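Local coordinates for protein carboxynorspermidine decarboxylase (Campylobacter jejuni subsp. jejuni 81116, PDB 3N29) that probably decarboxylates carboxynorspermidine to norspermidine with the help of pyridoxal 5'-phosphate, as a beta/alpha-barrel-fold basic amino acid decarboxylase, at residues N320-A325 with D334-E339. Residues are numbered along the deposited sequence; the frame is centred on the assembly and turned at random.
Sequences NARILA and DLKENE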
loop_
_atom_site.group_PDB
_atom_site.type_symbol
_atom_site.label_atom_id
_atom_site.label_comp_id
_atom_site.label_asym_id
_atom_site.label_seq_id
_atom_site.Cartn_x
_atom_site.Cartn_y
_atom_site.Cartn_z
ATOM N N ASN A 320 -19.156 -11.434 14.745
ATOM C CA ASN A 320 -19.518 -12.738 15.295
ATOM C C ASN A 320 -18.346 -13.657 15.515
ATOM O O ASN A 320 -18.532 -14.836 15.628
ATOM C CB ASN A 320 -20.545 -13.484 14.421
ATOM C CG ASN A 320 -21.823 -12.709 14.236
ATOM O OD1 ASN A 320 -22.323 -12.102 15.171
ATOM N ND2 ASN A 320 -22.328 -12.665 12.994
ATOM N N ALA A 321 -17.129 -13.134 15.542
ATOM C CA ALA A 321 -15.971 -13.974 15.824
ATOM C C ALA A 321 -15.129 -13.357 16.916
ATOM O O ALA A 321 -15.229 -12.125 17.200
ATOM C CB ALA A 321 -15.133 -14.202 14.518
ATOM N N ARG A 322 -14.244 -14.165 17.500
ATOM C CA ARG A 322 -13.273 -13.647 18.455
ATOM C C ARG A 322 -11.878 -13.910 17.936
ATOM O O ARG A 322 -11.610 -14.974 17.427
ATOM C CB ARG A 322 -13.415 -14.269 19.851
ATOM C CG ARG A 322 -14.857 -14.217 20.444
ATOM C CD ARG A 322 -15.048 -14.778 21.878
ATOM N NE ARG A 322 -14.449 -16.130 21.950
ATOM C CZ ARG A 322 -13.171 -16.381 22.282
ATOM N NH1 ARG A 322 -12.342 -15.406 22.660
ATOM N NH2 ARG A 322 -12.735 -17.607 22.256
ATOM N N ILE A 323 -10.980 -12.969 18.143
ATOM C CA ILE A 323 -9.539 -13.171 17.781
ATOM C C ILE A 323 -8.916 -14.175 18.764
ATOM O O ILE A 323 -8.939 -13.974 20.012
ATOM C CB ILE A 323 -8.756 -11.853 17.787
ATOM C CG1 ILE A 323 -9.298 -10.849 16.752
ATOM C CG2 ILE A 323 -7.206 -12.121 17.675
ATOM C CD1 ILE A 323 -8.860 -9.418 17.049
ATOM N N LEU A 324 -8.343 -15.250 18.221
ATOM C CA LEU A 324 -7.564 -16.225 19.003
ATOM C C LEU A 324 -6.048 -15.940 18.910
ATOM O O LEU A 324 -5.368 -16.110 19.891
ATOM C CB LEU A 324 -7.760 -17.629 18.486
ATOM C CG LEU A 324 -9.213 -18.136 18.611
ATOM C CD1 LEU A 324 -9.387 -19.404 17.729
ATOM C CD2 LEU A 324 -9.650 -18.417 20.046
ATOM N N ALA A 325 -5.551 -15.496 17.743
ATOM C CA ALA A 325 -4.126 -15.291 17.531
ATOM C C ALA A 325 -3.974 -14.396 16.344
ATOM O O ALA A 325 -4.795 -14.441 15.411
ATOM C CB ALA A 325 -3.375 -16.590 17.297
ATOM N N ASP A 334 -8.159 -18.171 24.049
ATOM C CA ASP A 334 -8.309 -19.578 23.865
ATOM C C ASP A 334 -9.658 -19.916 23.265
ATOM O O ASP A 334 -10.616 -19.210 23.511
ATOM C CB ASP A 334 -8.200 -20.259 25.206
ATOM C CG ASP A 334 -6.796 -20.248 25.716
ATOM O OD1 ASP A 334 -5.993 -20.996 25.101
ATOM O OD2 ASP A 334 -6.524 -19.540 26.718
ATOM N N LEU A 335 -9.698 -21.018 22.501
ATOM C CA LEU A 335 -10.909 -21.524 21.910
ATOM C C LEU A 335 -11.869 -21.965 23.045
ATOM O O LEU A 335 -11.426 -22.570 23.995
ATOM C CB LEU A 335 -10.580 -22.698 20.999
ATOM C CG LEU A 335 -11.688 -23.240 20.100
ATOM C CD1 LEU A 335 -12.291 -22.118 19.194
ATOM C CD2 LEU A 335 -11.126 -24.403 19.287
ATOM N N LYS A 336 -13.130 -21.572 22.971
ATOM C CA LYS A 336 -14.102 -22.085 23.928
ATOM C C LYS A 336 -14.753 -23.361 23.408
ATOM O O LYS A 336 -14.624 -23.755 22.262
ATOM C CB LYS A 336 -15.122 -21.043 24.292
ATOM C CG LYS A 336 -14.507 -19.775 24.886
ATOM C CD LYS A 336 -15.589 -18.749 25.203
ATOM C CE LYS A 336 -15.069 -17.681 26.156
ATOM N NZ LYS A 336 -16.029 -17.452 27.296
ATOM N N GLU A 337 -15.517 -23.954 24.299
ATOM C CA GLU A 337 -15.981 -25.295 24.212
ATOM C C GLU A 337 -16.784 -25.548 22.903
ATOM O O GLU A 337 -16.533 -26.554 22.193
ATOM C CB GLU A 337 -16.795 -25.572 25.534
ATOM C CG GLU A 337 -15.923 -25.352 26.925
ATOM C CD GLU A 337 -15.466 -23.855 27.335
ATOM O OE1 GLU A 337 -16.245 -22.871 27.307
ATOM O OE2 GLU A 337 -14.310 -23.670 27.770
ATOM N N ASN A 338 -17.725 -24.667 22.579
ATOM C CA ASN A 338 -18.611 -24.903 21.418
ATOM C C ASN A 338 -18.210 -24.027 20.196
ATOM O O ASN A 338 -19.023 -23.714 19.366
ATOM C CB ASN A 338 -20.080 -24.643 21.778
ATOM C CG ASN A 338 -20.652 -25.629 22.850
ATOM O OD1 ASN A 338 -20.281 -26.818 22.947
ATOM N ND2 ASN A 338 -21.573 -25.118 23.646
ATOM N N GLU A 339 -16.946 -23.635 20.087
ATOM C CA GLU A 339 -16.484 -22.841 18.932
ATOM C C GLU A 339 -15.677 -23.613 17.900
ATOM O O GLU A 339 -15.235 -24.732 18.143
ATOM C CB GLU A 339 -15.650 -21.695 19.437
ATOM C CG GLU A 339 -16.469 -20.697 20.320
ATOM C CD GLU A 339 -15.566 -19.645 20.925
ATOM O OE1 GLU A 339 -14.367 -19.928 21.174
ATOM O OE2 GLU A 339 -16.019 -18.512 21.087
#
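In the C-terminal sheet domain, the strand 321-325 is joined to the loop leading into strand 340-345 by a side-on salt bridge between R322 and E339. R322 NE donates to E339 OE2 at 3.0 Å, and R322 NH2 to E339 OE1, also at 3.0 Å. Both bonds are nearly straight and use the syn lone pairs, with guanidinium and carboxylate only 8° from coplanar. A bend in the arginine chain at chi3 (-51°) brings the NE/NH2 edge round to the acid, and the planar groups align while the two side chains cross at about a right angle. R322 NH2 also reaches the backbone O of D334 at 2.9 Å, in a more bent bond, while NH1 is held by S333 OG. E339 OE1 accepts a second hydrogen bond, from K336 N (2.7 Å) above the carboxylate; this side-chain bond bridges the ends of the type I turn K336-E339, alongside the turn's own backbone bond. L324 CD2 packs 3.6 Å from D334 C, and its CD1 lies 4.2 Å from L335 CD1. E339 is thus gripped by one charged side chain and one backbone N-H, which fixes the carboxylate's rotation and should favour its ionised form, tying turn to strand.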